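PDB 6UBC: Glyco_hydro_cc domain-containing protein from Cryptococcus neoformans, which probably binds beta-1,3-glucan oligosaccharides, as a subgroup VII member of glycoside hydrolase family GH128. Local coordinates for residues A[349-354]-A[397-402]; A[392-397]-A[437-442]. All blocks are in the same frame, centred on the assembly; numbering follows the deposited sequence.

Interaction 1: residues A[349-354]-A[397-402]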
ATOM      1  N   ASP A 349     -14.442 -12.937  -2.143  1.00 29.16           N
ATOM      2  CA  ASP A 349     -15.476 -12.459  -1.173  1.00 30.97           C
ATOM      3  C   ASP A 349     -14.837 -11.601  -0.072  1.00 27.25           C
ATOM      4  O   ASP A 349     -15.352 -10.518   0.219  1.00 27.74           O
ATOM      5  CB  ASP A 349     -16.246 -13.604  -0.521  1.00 35.01           C
ATOM      6  CG  ASP A 349     -17.337 -14.224  -1.397  1.00 43.82           C
ATOM      7  OD1 ASP A 349     -17.642 -13.673  -2.483  1.00 45.80           O
ATOM      8  OD2 ASP A 349     -17.867 -15.297  -0.994  1.00 54.95           O
ATOM      9  N   GLY A 350     -13.693 -12.030   0.435  1.00 27.22           N
ATOM     10  CA  GLY A 350     -12.951 -11.296   1.492  1.00 26.53           C
ATOM     11  C   GLY A 350     -12.371 -10.000   0.961  1.00 26.13           C
ATOM     12  O   GLY A 350     -12.390  -8.995   1.677  1.00 25.60           O
ATOM     13  N   VAL A 351     -11.812 -10.043  -0.255  1.00 26.11           N
ATOM     14  CA  VAL A 351     -11.283  -8.854  -0.936  1.00 23.76           C
ATOM     15  C   VAL A 351     -12.433  -7.835  -1.010  1.00 25.20           C
ATOM     16  O   VAL A 351     -12.230  -6.673  -0.708  1.00 24.30           O
ATOM     17  CB  VAL A 351     -10.715  -9.205  -2.322  1.00 22.76           C
ATOM     18  CG1 VAL A 351     -10.253  -7.953  -3.031  1.00 24.09           C
ATOM     19  CG2 VAL A 351      -9.559 -10.238  -2.242  1.00 24.19           C
ATOM     20  N   LYS A 352     -13.603  -8.278  -1.463  1.00 25.71           N
ATOM     21  CA  LYS A 352     -14.746  -7.372  -1.621  1.00 26.41           C
ATOM     22  C   LYS A 352     -15.182  -6.850  -0.266  1.00 25.79           C
ATOM     23  O   LYS A 352     -15.500  -5.689  -0.189  1.00 27.60           O
ATOM     24  CB  LYS A 352     -15.881  -8.064  -2.370  1.00 28.15           C
ATOM     25  CG  LYS A 352     -15.606  -8.288  -3.833  1.00 32.58           C
ATOM     26  CD  LYS A 352     -16.577  -9.294  -4.430  1.00 37.40           C
ATOM     27  CE  LYS A 352     -16.571  -9.281  -5.945  1.00 42.57           C
ATOM     28  NZ  LYS A 352     -17.186 -10.544  -6.445  1.00 46.97           N
ATOM     29  N   THR A 353     -15.210  -7.664   0.759  1.00 24.99           N
ATOM     30  CA  THR A 353     -15.535  -7.181   2.105  1.00 27.22           C
ATOM     31  C   THR A 353     -14.653  -5.973   2.462  1.00 26.25           C
ATOM     32  O   THR A 353     -15.143  -4.963   2.965  1.00 26.18           O
ATOM     33  CB  THR A 353     -15.359  -8.323   3.101  1.00 28.89           C
ATOM     34  OG1 THR A 353     -16.308  -9.324   2.768  1.00 35.92           O
ATOM     35  CG2 THR A 353     -15.544  -7.883   4.527  1.00 32.23           C
ATOM     36  N   ASP A 354     -13.350  -6.073   2.225  1.00 24.70           N
ATOM     37  CA  ASP A 354     -12.429  -4.961   2.595  1.00 22.73           C
ATOM     38  C   ASP A 354     -12.764  -3.707   1.783  1.00 23.27           C
ATOM     39  O   ASP A 354     -12.860  -2.603   2.378  1.00 24.20           O
ATOM     40  CB  ASP A 354     -10.959  -5.336   2.403  1.00 22.49           C
ATOM     41  CG  ASP A 354     -10.364  -6.332   3.395  1.00 24.12           C
ATOM     42  OD1 ASP A 354     -11.007  -6.647   4.440  1.00 23.59           O
ATOM     43  OD2 ASP A 354      -9.224  -6.788   3.122  1.00 24.85           O
ATOM     44  N   VAL A 397      -6.156  -9.564  -9.469  1.00 24.95           N
ATOM     45  CA  VAL A 397      -5.721  -8.560 -10.485  1.00 24.31           C
ATOM     46  C   VAL A 397      -6.908  -8.215 -11.398  1.00 26.56           C
ATOM     47  O   VAL A 397      -7.200  -6.993 -11.553  1.00 26.75           O
ATOM     48  CB  VAL A 397      -4.485  -9.035 -11.248  1.00 24.00           C
ATOM     49  CG1 VAL A 397      -4.287  -8.183 -12.516  1.00 24.56           C
ATOM     50  CG2 VAL A 397      -3.233  -9.027 -10.349  1.00 23.15           C
ATOM     51  N   ALA A 398      -7.673  -9.212 -11.838  1.00 27.96           N
ATOM     52  CA  ALA A 398      -8.917  -8.995 -12.611  1.00 29.12           C
ATOM     53  C   ALA A 398      -9.958  -8.177 -11.844  1.00 30.34           C
ATOM     54  O   ALA A 398     -10.521  -7.209 -12.445  1.00 30.83           O
ATOM     55  CB  ALA A 398      -9.472 -10.302 -13.062  1.00 33.12           C
ATOM     56  N   LEU A 399     -10.193  -8.499 -10.579  1.00 28.00           N
ATOM     57  CA  LEU A 399     -11.098  -7.752  -9.709  1.00 28.27           C
ATOM     58  C   LEU A 399     -10.633  -6.305  -9.635  1.00 26.76           C
ATOM     59  O   LEU A 399     -11.469  -5.402  -9.791  1.00 26.94           O
ATOM     60  CB  LEU A 399     -11.095  -8.384  -8.316  1.00 28.57           C
ATOM     61  CG  LEU A 399     -12.162  -7.878  -7.361  1.00 30.31           C
ATOM     62  CD1 LEU A 399     -12.382  -8.885  -6.261  1.00 31.32           C
ATOM     63  CD2 LEU A 399     -11.776  -6.555  -6.706  1.00 31.53           C
ATOM     64  N   PHE A 400      -9.381  -6.049  -9.263  1.00 26.88           N
ATOM     65  CA  PHE A 400      -8.911  -4.670  -9.047  1.00 25.48           C
ATOM     66  C   PHE A 400      -9.050  -3.870 -10.362  1.00 26.18           C
ATOM     67  O   PHE A 400      -9.515  -2.731 -10.306  1.00 26.96           O
ATOM     68  CB  PHE A 400      -7.462  -4.631  -8.571  1.00 24.12           C
ATOM     69  CG  PHE A 400      -7.213  -5.105  -7.169  1.00 25.85           C
ATOM     70  CD1 PHE A 400      -8.157  -5.029  -6.164  1.00 23.63           C
ATOM     71  CD2 PHE A 400      -5.996  -5.669  -6.852  1.00 25.52           C
ATOM     72  CE1 PHE A 400      -7.847  -5.394  -4.861  1.00 24.85           C
ATOM     73  CE2 PHE A 400      -5.704  -6.078  -5.569  1.00 25.85           C
ATOM     74  CZ  PHE A 400      -6.598  -5.895  -4.549  1.00 24.70           C
ATOM     75  N   GLU A 401      -8.634  -4.452 -11.479  1.00 26.32           N
ATOM     76  CA  GLU A 401      -8.691  -3.706 -12.765  1.00 29.47           C
ATOM     77  C   GLU A 401     -10.158  -3.319 -13.047  1.00 29.15           C
ATOM     78  O   GLU A 401     -10.436  -2.212 -13.543  1.00 29.69           O
ATOM     79  CB  GLU A 401      -8.035  -4.541 -13.866  1.00 28.44           C
ATOM     80  CG  GLU A 401      -6.540  -4.610 -13.744  1.00 28.28           C
ATOM     81  CD  GLU A 401      -5.775  -3.301 -13.903  1.00 30.68           C
ATOM     82  OE1 GLU A 401      -6.379  -2.278 -14.378  1.00 28.67           O
ATOM     83  OE2 GLU A 401      -4.547  -3.278 -13.563  1.00 28.85           O
ATOM     84  N   SER A 402     -11.102  -4.178 -12.712  1.00 29.50           N
ATOM     85  CA  SER A 402     -12.512  -3.943 -13.112  1.00 33.65           C
ATOM     86  C   SER A 402     -13.212  -3.042 -12.084  1.00 32.91           C
ATOM     87  O   SER A 402     -14.286  -2.514 -12.358  1.00 30.43           O
ATOM     88  CB  SER A 402     -13.206  -5.247 -13.347  1.00 36.65           C
ATOM     89  OG  SER A 402     -13.449  -5.830 -12.102  1.00 44.93           O
TER

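Interaction 2: residues A[392-397]-A[437-442]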
ATOM      1  N   PHE A 392      -5.495 -17.011  -6.953  1.00 27.66           N
ATOM      2  CA  PHE A 392      -5.702 -15.784  -6.161  1.00 26.71           C
ATOM      3  C   PHE A 392      -5.124 -14.585  -6.894  1.00 27.08           C
ATOM      4  O   PHE A 392      -5.821 -13.579  -6.955  1.00 26.97           O
ATOM      5  CB  PHE A 392      -5.118 -15.939  -4.762  1.00 25.63           C
ATOM      6  CG  PHE A 392      -5.361 -14.744  -3.900  1.00 26.53           C
ATOM      7  CD1 PHE A 392      -6.536 -14.640  -3.189  1.00 27.90           C
ATOM      8  CD2 PHE A 392      -4.363 -13.782  -3.726  1.00 25.17           C
ATOM      9  CE1 PHE A 392      -6.725 -13.592  -2.304  1.00 27.61           C
ATOM     10  CE2 PHE A 392      -4.551 -12.728  -2.865  1.00 25.54           C
ATOM     11  CZ  PHE A 392      -5.764 -12.602  -2.194  1.00 28.11           C
ATOM     12  N   ILE A 393      -3.871 -14.668  -7.336  1.00 24.64           N
ATOM     13  CA  ILE A 393      -3.207 -13.505  -7.981  1.00 25.48           C
ATOM     14  C   ILE A 393      -4.019 -13.171  -9.244  1.00 26.24           C
ATOM     15  O   ILE A 393      -4.294 -11.988  -9.486  1.00 25.23           O
ATOM     16  CB  ILE A 393      -1.724 -13.822  -8.303  1.00 23.72           C
ATOM     17  CG1 ILE A 393      -0.853 -13.895  -7.033  1.00 23.73           C
ATOM     18  CG2 ILE A 393      -1.207 -12.779  -9.258  1.00 24.49           C
ATOM     19  CD1 ILE A 393       0.469 -14.627  -7.221  1.00 24.13           C
ATOM     20  N   ASN A 394      -4.371 -14.174 -10.035  1.00 27.30           N
ATOM     21  CA  ASN A 394      -5.069 -13.942 -11.342  1.00 27.85           C
ATOM     22  C   ASN A 394      -6.437 -13.308 -11.069  1.00 27.93           C
ATOM     23  O   ASN A 394      -6.745 -12.242 -11.684  1.00 27.70           O
ATOM     24  CB  ASN A 394      -5.180 -15.245 -12.117  1.00 29.22           C
ATOM     25  CG  ASN A 394      -3.847 -15.640 -12.730  1.00 30.31           C
ATOM     26  OD1 ASN A 394      -3.113 -14.785 -13.251  1.00 32.07           O
ATOM     27  ND2 ASN A 394      -3.599 -16.938 -12.800  1.00 28.67           N
ATOM     28  N   ASP A 395      -7.143 -13.837 -10.057  1.00 25.83           N
ATOM     29  CA  ASP A 395      -8.478 -13.380  -9.656  1.00 28.75           C
ATOM     30  C   ASP A 395      -8.412 -11.946  -9.141  1.00 26.50           C
ATOM     31  O   ASP A 395      -9.303 -11.135  -9.472  1.00 26.17           O
ATOM     32  CB  ASP A 395      -9.127 -14.273  -8.610  1.00 30.45           C
ATOM     33  CG  ASP A 395      -9.649 -15.629  -9.100  1.00 33.68           C
ATOM     34  OD1 ASP A 395      -9.707 -15.829 -10.304  1.00 31.30           O
ATOM     35  OD2 ASP A 395      -9.981 -16.462  -8.252  1.00 35.21           O
ATOM     36  N   ILE A 396      -7.477 -11.634  -8.244  1.00 26.36           N
ATOM     37  CA  ILE A 396      -7.487 -10.332  -7.555  1.00 25.65           C
ATOM     38  C   ILE A 396      -7.075  -9.252  -8.566  1.00 25.46           C
ATOM     39  O   ILE A 396      -7.578  -8.097  -8.498  1.00 26.45           O
ATOM     40  CB  ILE A 396      -6.622 -10.359  -6.255  1.00 25.94           C
ATOM     41  CG1 ILE A 396      -7.144  -9.272  -5.308  1.00 25.52           C
ATOM     42  CG2 ILE A 396      -5.126 -10.230  -6.518  1.00 25.13           C
ATOM     43  CD1 ILE A 396      -6.443  -9.229  -3.951  1.00 25.99           C
ATOM     44  N   VAL A 397      -6.156  -9.564  -9.469  1.00 24.95           N
ATOM     45  CA  VAL A 397      -5.721  -8.560 -10.485  1.00 24.31           C
ATOM     46  C   VAL A 397      -6.908  -8.215 -11.398  1.00 26.56           C
ATOM     47  O   VAL A 397      -7.200  -6.993 -11.553  1.00 26.75           O
ATOM     48  CB  VAL A 397      -4.485  -9.035 -11.248  1.00 24.00           C
ATOM     49  CG1 VAL A 397      -4.287  -8.183 -12.516  1.00 24.56           C
ATOM     50  CG2 VAL A 397      -3.233  -9.027 -10.349  1.00 23.15           C
ATOM     51  N   LEU A 437       3.211 -10.836 -12.829  1.00 23.16           N
ATOM     52  CA  LEU A 437       3.701 -10.103 -14.037  1.00 23.20           C
ATOM     53  C   LEU A 437       2.761 -10.424 -15.206  1.00 23.58           C
ATOM     54  O   LEU A 437       2.380  -9.495 -15.940  1.00 24.79           O
ATOM     55  CB  LEU A 437       5.162 -10.397 -14.322  1.00 23.86           C
ATOM     56  CG  LEU A 437       5.757  -9.779 -15.618  1.00 24.22           C
ATOM     57  CD1 LEU A 437       5.536  -8.308 -15.664  1.00 24.60           C
ATOM     58  CD2 LEU A 437       7.231 -10.140 -15.794  1.00 24.95           C
ATOM     59  N   THR A 438       2.451 -11.680 -15.436  1.00 24.40           N
ATOM     60  CA  THR A 438       1.580 -12.088 -16.553  1.00 25.14           C
ATOM     61  C   THR A 438       0.200 -11.478 -16.409  1.00 24.39           C
ATOM     62  O   THR A 438      -0.313 -10.971 -17.394  1.00 25.60           O
ATOM     63  CB  THR A 438       1.481 -13.610 -16.654  1.00 27.05           C
ATOM     64  OG1 THR A 438       2.803 -14.094 -16.891  1.00 26.56           O
ATOM     65  CG2 THR A 438       0.565 -14.002 -17.776  1.00 30.27           C
ATOM     66  N   ALA A 439      -0.368 -11.510 -15.222  1.00 23.12           N
ATOM     67  CA  ALA A 439      -1.711 -10.945 -14.969  1.00 26.66           C
ATOM     68  C   ALA A 439      -1.693  -9.432 -15.246  1.00 24.80           C
ATOM     69  O   ALA A 439      -2.590  -8.950 -15.969  1.00 26.92           O
ATOM     70  CB  ALA A 439      -2.158 -11.280 -13.570  1.00 26.54           C
ATOM     71  N   ILE A 440      -0.728  -8.660 -14.756  1.00 23.86           N
ATOM     72  CA  ILE A 440      -0.829  -7.197 -14.903  1.00 23.81           C
ATOM     73  C   ILE A 440      -0.491  -6.875 -16.370  1.00 25.58           C
ATOM     74  O   ILE A 440      -0.979  -5.886 -16.857  1.00 24.67           O
ATOM     75  CB  ILE A 440       0.068  -6.474 -13.909  1.00 24.36           C
ATOM     76  CG1 ILE A 440       1.569  -6.723 -14.136  1.00 25.47           C
ATOM     77  CG2 ILE A 440      -0.317  -6.828 -12.484  1.00 23.34           C
ATOM     78  CD1 ILE A 440       2.444  -5.873 -13.255  1.00 26.54           C
ATOM     79  N   SER A 441       0.236  -7.745 -17.070  1.00 23.64           N
ATOM     80  CA  SER A 441       0.681  -7.497 -18.467  1.00 26.21           C
ATOM     81  C   SER A 441      -0.512  -7.606 -19.431  1.00 26.89           C
ATOM     82  O   SER A 441      -0.428  -7.040 -20.567  1.00 28.89           O
ATOM     83  CB  SER A 441       1.843  -8.440 -18.871  1.00 26.93           C
ATOM     84  OG  SER A 441       3.019  -8.025 -18.164  1.00 27.36           O
ATOM     85  N   GLN A 442      -1.602  -8.234 -19.024  1.00 27.59           N
ATOM     86  CA  GLN A 442      -2.824  -8.277 -19.857  1.00 30.97           C
ATOM     87  C   GLN A 442      -3.429  -6.871 -19.983  1.00 30.17           C
ATOM     88  O   GLN A 442      -4.185  -6.643 -20.933  1.00 31.25           O
ATOM     89  CB  GLN A 442      -3.919  -9.097 -19.210  1.00 33.68           C
ATOM     90  CG  GLN A 442      -3.537 -10.539 -19.002  1.00 37.40           C
ATOM     91  CD  GLN A 442      -4.603 -11.151 -18.130  1.00 40.72           C
ATOM     92  OE1 GLN A 442      -4.718 -10.910 -16.894  1.00 51.82           O
ATOM     93  NE2 GLN A 442      -5.436 -11.896 -18.799  1.00 44.53           N
TER

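Interaction 1: residues A[349-354]-A[397-402]
Val351 holds CG1 anti to its backbone N (chi1 177°), and Leu399 does the same with CG (chi1 -170°). These torsions send a methyl of one helix and a branched tip of the other toward each other. Both helices belong to the outer helical layer of a (beta/alpha)-barrel-like fold, the kind expected for a GH128 catalytic core. Helix 348-362 and helix 386-402 run roughly parallel there, with the segment axes 11.4 Å apart and inclined by 33°. At this spacing the leucine and phenylalanine side chains reach over to the valine. The Val351 and Leu399 side chains run alongside each other, pointing opposite ways, and Val351 CG1 lies 4.0 Å from Leu399 CD1. The same Leu399 CD1 is met by the aliphatic stem of Lys352, at CG. The rest of the lysine chain runs on extended from this point. Met348 and Ile355, one turn before and after on the same helix, also touch Leu399. On the side of the beta-sheet, the Phe400 side chain lies roughly perpendicular to Val351. Ile343 of strand 339-345 touches both residues, and Tyr409 of strand 406-411 meets the phenylalanine ring. No hydrogen bond joins the two segments, and the contact is wholly apolar, the lysine taking part through CG. The Val351 methyl approaches the ring obliquely, with CG1 4.0 Å from Phe400 CE1.

Interaction 2: residues A[392-397]-A[437-442]
Asn394 meets Ala439 near the start of this contact. Asn394 CA and Ala439 CA, 5.8 Å apart, are the nearest CA pair of the two segments. With CG anti to the carbonyl carbon (chi1 -75°), the asparagine amide is carried toward helix 431-441 on the exposed side, and Asn394 OD1 stands 3.6 Å from Ala439 CB. This is a van der Waals contact, since a methyl group offers no polar hydrogen. The Asn394 side chain also touches Thr435, one turn earlier on helix 431-441. That helix is the last of the chain and packs beside helix 386-402 on the outside of the (beta/alpha)-barrel-like fold. The segment axes are 9.3 Å apart and inclined by 23°, consistent with the small alanine at the interface. Val397, one turn after Asn394, carries the buried part. Its CB and both its methyls lie around the alanine methyl, with Val397 CG1 3.9 Å from Ala439 CB. The same CG1 reaches on to Ile440, where CG2 is 4.2 Å away. Tyr409 of strand 406-411 touches both Val397 and Ile440 from the sheet side. On helix 431-441 itself, Ser441 OG donates to Leu437 O over 2.7 Å, approaching from above the carbonyl plane.

In the fold
Helix 386-402 is common to both contacts and lies between helix 348-362 and helix 431-441. Interaction 1 uses Leu399 and Phe400, whereas interaction 2 uses Asn394 and Val397. Val397 belongs to both ranges but makes its contact only in interaction 2. The two contacts meet through Ile396, whose CD1 is 3.7 Å from Val351 CG2. Interaction 2 is the more buried and more closely spaced, built round one small alanine. Interaction 1 is partly buried, has its axes farther apart and is filled by larger side chains. Both rest on van der Waals contact, but the exposed margin is a lysine stem in one and an asparagine amide in the other. Tyr409 links their inner sides, touching Phe400, Val397 and Ile440.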